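6-carboxyhexanoate--coa ligase (Bacillus subtilis, PDB 5FLG) belongs to the 6-carboxyhexanoate--CoA ligase family and binds phosphoaminophosphonic acid-adenylate ester, pimelic acid and magnesium ions. Local coordinates at residues 11-16 against 27-31. Sequence-based numbering, arbitrary orientation.
Sequences VRMRAS and HISGG. With ANP (phosphoaminophosphonic acid-adenylate ester), chain D.
Met13 and Gly31 pair through both of their backbone polar groups: Met13 N donates to Gly31 O at 3.0 Å, and Gly31 N returns a bond to Met13 O. Farther along, Ala15 N reaches Ser29 O at 2.8 Å. Ala15 O takes two donors from the same face of its carbonyl plane: Ile28 N at 2.8 Å, and Ser29 N at 3.3 Å, the latter lying well above that plane. Arg14 and Gly30, a non-hydrogen-bonded pair, bring their CA atoms close together.

Two residues set against one make a classic beta bulge, Ile28 and Ser29 facing Ala15, in a hairpin of strands 8-17 and 26-36. It shifts the register by one, so that Ser16 pairs with His27. Strand 8-17 is the middle of a three-stranded antiparallel sheet, with 61-68 on its other flank.

Side-chain packing is sparse. With CG anti to the backbone N (chi1 177°) and bends at chi2 and chi3, the Met13 side chain curls toward the neighbouring strand, laying CE 3.5 Å from Ser29 OG; Leu47 of helix 40-52 also touches this methionine. Ala15 CB packs against Ile28 CB, and Ile28 CG1 lies 3.8 Å from Ser16 CA.

Strand 26-36 also lines the pocket of phosphoaminophosphonic acid-adenylate ester (ANP). The imidazole of His27 meets ANP at its ring edge, NE2 donating to ANP O2B at 2.7 Å with the oxygen in the ring plane. Ser29 OG is hydrogen-bonded to ANP O1G, though the separation is doubtfully short. Lys50 and His54 are also hydrogen-bonded to ANP, while Gly30 N approaches the bridging ANP N3B to 3.2 Å.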
loop_
_atom_site.group_PDB
_atom_site.type_symbol
_atom_site.label_atom_id
_atom_site.label_comp_id
_atom_site.label_asym_id
_atom_site.label_seq_id
_atom_site.Cartn_x
_atom_site.Cartn_y
_atom_site.Cartn_z
ATOM N N VAL A 11 3.866 8.759 3.993
ATOM C CA VAL A 11 2.724 7.822 4.036
ATOM C C VAL A 11 1.751 8.246 2.976
ATOM O O VAL A 11 1.288 9.398 2.978
ATOM C CB VAL A 11 1.996 7.803 5.401
ATOM C CG1 VAL A 11 1.031 6.628 5.452
ATOM C CG2 VAL A 11 2.971 7.673 6.554
ATOM N N ARG A 12 1.512 7.354 2.014
ATOM C CA ARG A 12 0.706 7.673 0.852
ATOM C C ARG A 12 -0.434 6.688 0.688
ATOM O O ARG A 12 -0.324 5.519 1.087
ATOM C CB ARG A 12 1.564 7.635 -0.429
ATOM C CG ARG A 12 2.554 8.783 -0.511
ATOM C CD ARG A 12 3.349 8.721 -1.815
ATOM N NE ARG A 12 4.233 7.561 -1.841
ATOM C CZ ARG A 12 4.798 7.071 -2.941
ATOM N NH1 ARG A 12 4.414 7.500 -4.133
ATOM N NH2 ARG A 12 5.715 6.127 -2.849
ATOM N N MET A 13 -1.503 7.173 0.068
ATOM C CA MET A 13 -2.701 6.397 -0.130
ATOM C C MET A 13 -3.280 6.766 -1.480
ATOM O O MET A 13 -3.413 7.930 -1.801
ATOM C CB MET A 13 -3.751 6.690 0.967
ATOM C CG MET A 13 -5.091 5.962 0.779
ATOM S SD MET A 13 -6.338 6.850 -0.208
ATOM C CE MET A 13 -6.675 8.266 0.807
ATOM N N ARG A 14 -3.852 5.779 -2.146
ATOM C CA ARG A 14 -4.767 6.070 -3.193
ATOM C C ARG A 14 -5.884 5.041 -3.241
ATOM O O ARG A 14 -5.725 3.886 -2.817
ATOM C CB ARG A 14 -4.003 6.097 -4.513
ATOM C CG ARG A 14 -3.333 4.791 -4.818
ATOM C CD ARG A 14 -2.319 5.017 -5.929
ATOM N NE ARG A 14 -1.807 3.778 -6.499
ATOM C CZ ARG A 14 -0.533 3.591 -6.834
ATOM N NH1 ARG A 14 0.387 4.526 -6.581
ATOM N NH2 ARG A 14 -0.167 2.440 -7.380
ATOM N N ALA A 15 -7.001 5.461 -3.811
ATOM C CA ALA A 15 -8.177 4.624 -3.812
ATOM C C ALA A 15 -8.945 4.856 -5.092
ATOM O O ALA A 15 -9.025 5.981 -5.586
ATOM C CB ALA A 15 -9.064 4.923 -2.595
ATOM N N SER A 16 -9.596 3.801 -5.563
ATOM C CA SER A 16 -10.368 3.874 -6.777
ATOM C C SER A 16 -11.541 2.912 -6.756
ATOM O O SER A 16 -11.628 2.059 -5.892
ATOM C CB SER A 16 -9.464 3.563 -7.975
ATOM O OG SER A 16 -8.858 2.305 -7.809
ATOM N N HIS A 27 -10.719 7.237 -10.085
ATOM C CA HIS A 27 -9.986 7.798 -8.946
ATOM C C HIS A 27 -10.971 8.275 -7.890
ATOM O O HIS A 27 -11.853 9.068 -8.179
ATOM C CB HIS A 27 -9.128 8.998 -9.423
ATOM C CG HIS A 27 -8.454 9.747 -8.308
ATOM N ND1 HIS A 27 -7.463 9.193 -7.536
ATOM C CD2 HIS A 27 -8.646 10.998 -7.822
ATOM C CE1 HIS A 27 -7.090 10.052 -6.605
ATOM N NE2 HIS A 27 -7.780 11.164 -6.767
ATOM N N ILE A 28 -10.864 7.774 -6.678
ATOM C CA ILE A 28 -11.770 8.248 -5.626
ATOM C C ILE A 28 -11.052 9.251 -4.726
ATOM O O ILE A 28 -11.487 10.413 -4.559
ATOM C CB ILE A 28 -12.268 7.096 -4.725
ATOM C CG1 ILE A 28 -13.139 6.107 -5.503
ATOM C CG2 ILE A 28 -13.044 7.666 -3.548
ATOM C CD1 ILE A 28 -14.465 6.690 -5.913
ATOM N N SER A 29 -9.934 8.805 -4.175
ATOM C CA SER A 29 -9.191 9.602 -3.213
ATOM C C SER A 29 -7.682 9.358 -3.295
ATOM O O SER A 29 -7.230 8.285 -3.676
ATOM C CB SER A 29 -9.669 9.294 -1.800
ATOM O OG SER A 29 -9.060 10.165 -0.871
ATOM N N GLY A 30 -6.911 10.372 -2.915
ATOM C CA GLY A 30 -5.472 10.238 -2.752
ATOM C C GLY A 30 -5.030 11.060 -1.556
ATOM O O GLY A 30 -5.613 12.076 -1.254
ATOM N N GLY A 31 -4.005 10.622 -0.854
ATOM C CA GLY A 31 -3.455 11.445 0.201
ATOM C C GLY A 31 -1.970 11.259 0.368
ATOM O O GLY A 31 -1.413 10.201 0.048
HETATM P PG ANP D . -9.178 13.790 -1.845
HETATM O O1G ANP D . -9.452 12.541 -1.054
HETATM O O2G ANP D . -10.440 14.463 -2.310
HETATM O O3G ANP D . -8.238 14.768 -1.217
HETATM P PB ANP D . -7.335 14.178 -4.142
HETATM O O1B ANP D . -6.332 14.736 -3.197
HETATM O O2B ANP D . -6.988 13.319 -5.301
HETATM N N3B ANP D . -8.418 13.173 -3.246
HETATM P PA ANP D . -8.363 16.866 -4.132
HETATM O O1A ANP D . -9.720 17.391 -4.229
HETATM O O2A ANP D . -7.535 16.973 -2.883
HETATM O O3A ANP D . -8.287 15.363 -4.701
HETATM O "O5'" ANP D . -7.551 17.635 -5.346
HETATM C "C5'" ANP D . -8.216 18.019 -6.516
HETATM C "C4'" ANP D . -7.367 17.636 -7.731
HETATM O "O4'" ANP D . -6.070 18.229 -7.593
HETATM C "C3'" ANP D . -7.156 16.133 -7.832
HETATM O "O3'" ANP D . -8.142 15.521 -8.655
HETATM C "C2'" ANP D . -5.818 16.034 -8.504
HETATM O "O2'" ANP D . -5.993 16.247 -9.906
HETATM C "C1'" ANP D . -5.104 17.222 -7.921
HETATM N N9 ANP D . -4.323 16.778 -6.761
HETATM C C8 ANP D . -4.781 16.437 -5.505
HETATM N N7 ANP D . -3.737 16.162 -4.689
HETATM C C5 ANP D . -2.603 16.288 -5.444
HETATM C C6 ANP D . -1.154 16.107 -5.254
HETATM N N6 ANP D . -0.640 15.703 -4.089
HETATM N N1 ANP D . -0.324 16.363 -6.288
HETATM C C2 ANP D . -0.800 16.736 -7.482
HETATM N N3 ANP D . -2.093 16.994 -7.738
HETATM C C4 ANP D . -3.014 16.677 -6.797
#